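Local coordinates for glutathione S-transferase-like protein (Methylobacillus flagellatus, PDB 4GLT) that binds glutathione and probably acts as a transferase of the glutathione S-transferase family, at residues L25-T30 against M50-L55. Numbering follows the deposited sequence.
With GSH (glutathione), chain E.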
ATOM      1  N   LEU A  25       8.135 -13.091  11.678  1.00 64.38           N
ATOM      2  CA  LEU A  25       7.040 -12.247  11.208  1.00 53.58           C
ATOM      3  C   LEU A  25       6.307 -11.568  12.351  1.00 61.79           C
ATOM      4  O   LEU A  25       5.441 -12.177  12.979  1.00 69.64           O
ATOM      5  CB  LEU A  25       6.025 -13.059  10.400  1.00 57.35           C
ATOM      6  CG  LEU A  25       4.772 -12.208  10.168  1.00 60.62           C
ATOM      7  CD1 LEU A  25       5.055 -11.088   9.172  1.00 49.90           C
ATOM      8  CD2 LEU A  25       3.586 -13.049   9.726  1.00 57.46           C
ATOM      9  N   LEU A  26       6.629 -10.308  12.601  1.00 69.07           N
ATOM     10  CA  LEU A  26       5.933  -9.551  13.620  1.00 49.67           C
ATOM     11  C   LEU A  26       4.491  -9.386  13.204  1.00 62.15           C
ATOM     12  O   LEU A  26       4.207  -9.008  12.081  1.00 55.85           O
ATOM     13  CB  LEU A  26       6.547  -8.174  13.782  1.00 47.44           C
ATOM     14  CG  LEU A  26       8.007  -8.093  14.192  1.00 69.02           C
ATOM     15  CD1 LEU A  26       8.309  -6.700  14.684  1.00 63.65           C
ATOM     16  CD2 LEU A  26       8.298  -9.093  15.261  1.00 59.04           C
ATOM     17  N   TYR A  27       3.581  -9.631  14.126  1.00 53.06           N
ATOM     18  CA  TYR A  27       2.157  -9.552  13.836  1.00 64.58           C
ATOM     19  C   TYR A  27       1.334  -9.378  15.112  1.00 61.16           C
ATOM     20  O   TYR A  27       1.804  -9.679  16.209  1.00 52.81           O
ATOM     21  CB  TYR A  27       1.709 -10.821  13.122  1.00 52.45           C
ATOM     22  CG  TYR A  27       1.389 -11.943  14.080  1.00 58.18           C
ATOM     23  CD1 TYR A  27       0.073 -12.302  14.339  1.00 64.26           C
ATOM     24  CD2 TYR A  27       2.402 -12.628  14.745  1.00 55.07           C
ATOM     25  CE1 TYR A  27      -0.230 -13.321  15.220  1.00 67.83           C
ATOM     26  CE2 TYR A  27       2.112 -13.652  15.619  1.00 51.05           C
ATOM     27  CZ  TYR A  27       0.794 -13.992  15.857  1.00 75.05           C
ATOM     28  OH  TYR A  27       0.491 -15.010  16.729  1.00 73.92           O
ATOM     29  N   SER A  28       0.100  -8.898  14.949  1.00 60.87           N
ATOM     30  CA  SER A  28      -0.869  -8.804  16.043  1.00 75.78           C
ATOM     31  C   SER A  28      -2.009  -9.759  15.737  1.00 54.88           C
ATOM     32  O   SER A  28      -2.067 -10.314  14.644  1.00 67.87           O
ATOM     33  CB  SER A  28      -1.421  -7.385  16.161  1.00 68.74           C
ATOM     34  OG  SER A  28      -2.226  -7.074  15.034  1.00 67.51           O
ATOM     35  N   ASN A  29      -2.921  -9.939  16.689  1.00 61.98           N
ATOM     36  CA  ASN A  29      -4.032 -10.882  16.510  1.00 65.75           C
ATOM     37  C   ASN A  29      -5.186 -10.384  15.639  1.00 74.48           C
ATOM     38  O   ASN A  29      -6.008 -11.176  15.184  1.00 69.42           O
ATOM     39  CB  ASN A  29      -4.577 -11.337  17.861  1.00 58.70           C
ATOM     40  CG  ASN A  29      -3.971 -12.651  18.329  1.00 68.26           C
ATOM     41  OD1 ASN A  29      -3.693 -12.826  19.511  1.00 64.36           O
ATOM     42  ND2 ASN A  29      -3.773 -13.585  17.405  1.00 62.16           N
ATOM     43  N   THR A  30      -5.252  -9.080  15.401  1.00 68.06           N
ATOM     44  CA  THR A  30      -6.378  -8.520  14.665  1.00 59.09           C
ATOM     45  C   THR A  30      -6.002  -7.979  13.287  1.00 60.87           C
ATOM     46  O   THR A  30      -6.870  -7.775  12.451  1.00 63.01           O
ATOM     47  CB  THR A  30      -7.089  -7.422  15.481  1.00 70.62           C
ATOM     48  OG1 THR A  30      -6.228  -6.286  15.614  1.00 57.83           O
ATOM     49  CG2 THR A  30      -7.446  -7.944  16.869  1.00 60.76           C
ATOM     50  N   MET A  50       6.622 -16.973  13.953  1.00 68.24           N
ATOM     51  CA  MET A  50       5.567 -15.972  14.018  1.00 63.73           C
ATOM     52  C   MET A  50       5.557 -15.306  15.387  1.00 52.05           C
ATOM     53  O   MET A  50       5.334 -15.972  16.388  1.00 63.69           O
ATOM     54  CB  MET A  50       4.219 -16.630  13.757  1.00 57.79           C
ATOM     55  CG  MET A  50       3.312 -15.803  12.883  1.00 60.81           C
ATOM     56  SD  MET A  50       3.566 -16.202  11.147  1.00 74.58           S
ATOM     57  CE  MET A  50       2.437 -17.579  10.948  1.00102.69           C
ATOM     58  N   VAL A  51       5.796 -14.000  15.436  1.00 61.21           N
ATOM     59  CA  VAL A  51       5.939 -13.310  16.729  1.00 61.33           C
ATOM     60  C   VAL A  51       4.787 -12.349  17.015  1.00 71.15           C
ATOM     61  O   VAL A  51       4.728 -11.243  16.470  1.00 62.95           O
ATOM     62  CB  VAL A  51       7.259 -12.526  16.808  1.00 69.08           C
ATOM     63  CG1 VAL A  51       7.471 -11.986  18.213  1.00 61.00           C
ATOM     64  CG2 VAL A  51       8.422 -13.413  16.391  1.00 80.65           C
ATOM     65  N   LEU A  52       3.866 -12.782  17.868  1.00 75.83           N
ATOM     66  CA  LEU A  52       2.765 -11.932  18.285  1.00 65.43           C
ATOM     67  C   LEU A  52       3.364 -10.721  18.970  1.00 63.31           C
ATOM     68  O   LEU A  52       4.274 -10.848  19.787  1.00 65.83           O
ATOM     69  CB  LEU A  52       1.850 -12.680  19.251  1.00 64.15           C
ATOM     70  CG  LEU A  52       0.576 -11.953  19.670  1.00 60.70           C
ATOM     71  CD1 LEU A  52      -0.361 -11.770  18.478  1.00 54.53           C
ATOM     72  CD2 LEU A  52      -0.094 -12.713  20.800  1.00 59.26           C
ATOM     73  N   VAL A  53       2.857  -9.544  18.640  1.00 64.93           N
ATOM     74  CA  VAL A  53       3.468  -8.321  19.136  1.00 78.21           C
ATOM     75  C   VAL A  53       2.421  -7.309  19.595  1.00 72.85           C
ATOM     76  O   VAL A  53       1.246  -7.410  19.234  1.00 74.58           O
ATOM     77  CB  VAL A  53       4.367  -7.708  18.046  1.00 81.03           C
ATOM     78  CG1 VAL A  53       3.575  -6.765  17.153  1.00 63.03           C
ATOM     79  CG2 VAL A  53       5.546  -6.998  18.673  1.00 69.65           C
ATOM     80  N   VAL A  54       2.847  -6.366  20.422  1.00 74.08           N
ATOM     81  CA  VAL A  54       1.995  -5.276  20.862  1.00 71.53           C
ATOM     82  C   VAL A  54       2.706  -4.019  20.428  1.00 84.00           C
ATOM     83  O   VAL A  54       3.861  -3.803  20.776  1.00109.37           O
ATOM     84  CB  VAL A  54       1.799  -5.279  22.379  1.00 84.02           C
ATOM     85  CG1 VAL A  54       1.298  -3.939  22.849  1.00 69.59           C
ATOM     86  CG2 VAL A  54       0.846  -6.377  22.783  1.00 69.99           C
ATOM     87  N   LEU A  55       2.013  -3.175  19.678  1.00107.99           N
ATOM     88  CA  LEU A  55       2.656  -2.044  19.029  1.00103.14           C
ATOM     89  C   LEU A  55       3.274  -1.067  19.993  1.00104.50           C
ATOM     90  O   LEU A  55       4.369  -0.572  19.761  1.00149.27           O
ATOM     91  CB  LEU A  55       1.680  -1.334  18.099  1.00105.66           C
ATOM     92  CG  LEU A  55       1.425  -2.132  16.829  1.00103.59           C
ATOM     93  CD1 LEU A  55       1.178  -3.580  17.195  1.00 99.47           C
ATOM     94  CD2 LEU A  55       0.241  -1.570  16.069  1.00124.08           C
TER
HETATM   95  N1  GSH E 301       0.088  -0.994   4.505  1.00 47.65           N
HETATM   96  CA1 GSH E 301       0.449  -1.846   5.660  1.00 53.94           C
HETATM   97  C1  GSH E 301       0.382  -3.246   5.128  1.00 48.79           C
HETATM   98  O11 GSH E 301       1.038  -4.153   5.669  1.00 48.77           O
HETATM   99  O12 GSH E 301      -0.330  -3.445   4.121  1.00 49.10           O
HETATM  100  CB1 GSH E 301      -0.516  -1.577   6.829  1.00 44.27           C
HETATM  101  CG1 GSH E 301      -0.166  -2.370   8.096  1.00 45.30           C
HETATM  102  CD1 GSH E 301      -1.165  -2.086   9.215  1.00 65.17           C
HETATM  103  OE1 GSH E 301      -2.008  -1.211   9.086  1.00 51.68           O
HETATM  104  N2  GSH E 301      -1.057  -2.837  10.319  1.00 70.86           N
HETATM  105  CA2 GSH E 301      -1.808  -2.669  11.568  1.00 60.28           C
HETATM  106  C2  GSH E 301      -3.267  -3.040  11.467  1.00 63.30           C
HETATM  107  O2  GSH E 301      -3.629  -3.974  10.765  1.00 52.48           O
HETATM  108  CB2 GSH E 301      -1.631  -1.257  12.112  1.00 66.15           C
HETATM  109  SG2 GSH E 301       0.066  -0.974  12.667  1.00 72.71           S
HETATM  110  N3  GSH E 301      -4.124  -2.321  12.186  1.00 61.30           N
HETATM  111  CA3 GSH E 301      -5.563  -2.518  12.114  1.00 69.01           C
HETATM  112  C3  GSH E 301      -6.084  -3.513  13.131  1.00 75.26           C
HETATM  113  O31 GSH E 301      -7.289  -3.447  13.464  1.00 72.14           O
HETATM  114  O32 GSH E 301      -5.301  -4.375  13.595  1.00 67.68           O
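Leu25 and Tyr27 exchange three backbone hydrogen bonds with Val51 and Val53, knitting strands 24-27 and 49-52 together in parallel. Leu25 O accepts Val51 N at 3.1 Å, the donor standing above the carbonyl plane. Val51 O takes Tyr27 N at 3.1 Å and also receives a CA-H...O contact from Leu26 CA. One residue past the end of strand 49-52, Val53 N donates to Tyr27 O at 2.7 Å; the N-H...O angle is 133°, well bent, although the nitrogen lies nearly in line with the C=O bond. Leu52 CA adds a CA-H...O contact to the same oxygen. On one face of the sheet, a chi1 of 84° swings the Tyr27 ring back across Val51 and Leu52. Leu52 CD1 sits over the ring, 4.0 Å from its centroid, in a CH-pi contact, and Met50 CG approaches obliquely at 3.7 Å from Tyr27 CE2. The curled chain of Met50 sets SD 3.5 Å from Leu25 CD2. On the opposite face Leu26 CD2 rests 3.9 Å from Val51 CB. With an alanine in place of Tyr27 the ring is gone, which is likely to leave Leu52 CD1 without its aromatic face and open a gap beside Met50 CG. Helix 32-44 covers the Tyr27 side and completes the beta-alpha-beta unit of the thioredoxin-like domain. Beyond the strand, Ser28 OG accepts the N-H of Ser31, and Thr30 OG1 donates to glutathione O32 at 2.9 Å. The chemistry implies that main-chain bonds and apolar contacts join the strands, while in the loop after strand 24-27 Thr30 holds the ligand directly and Ser28 holds Ser31, itself a glutathione ligand.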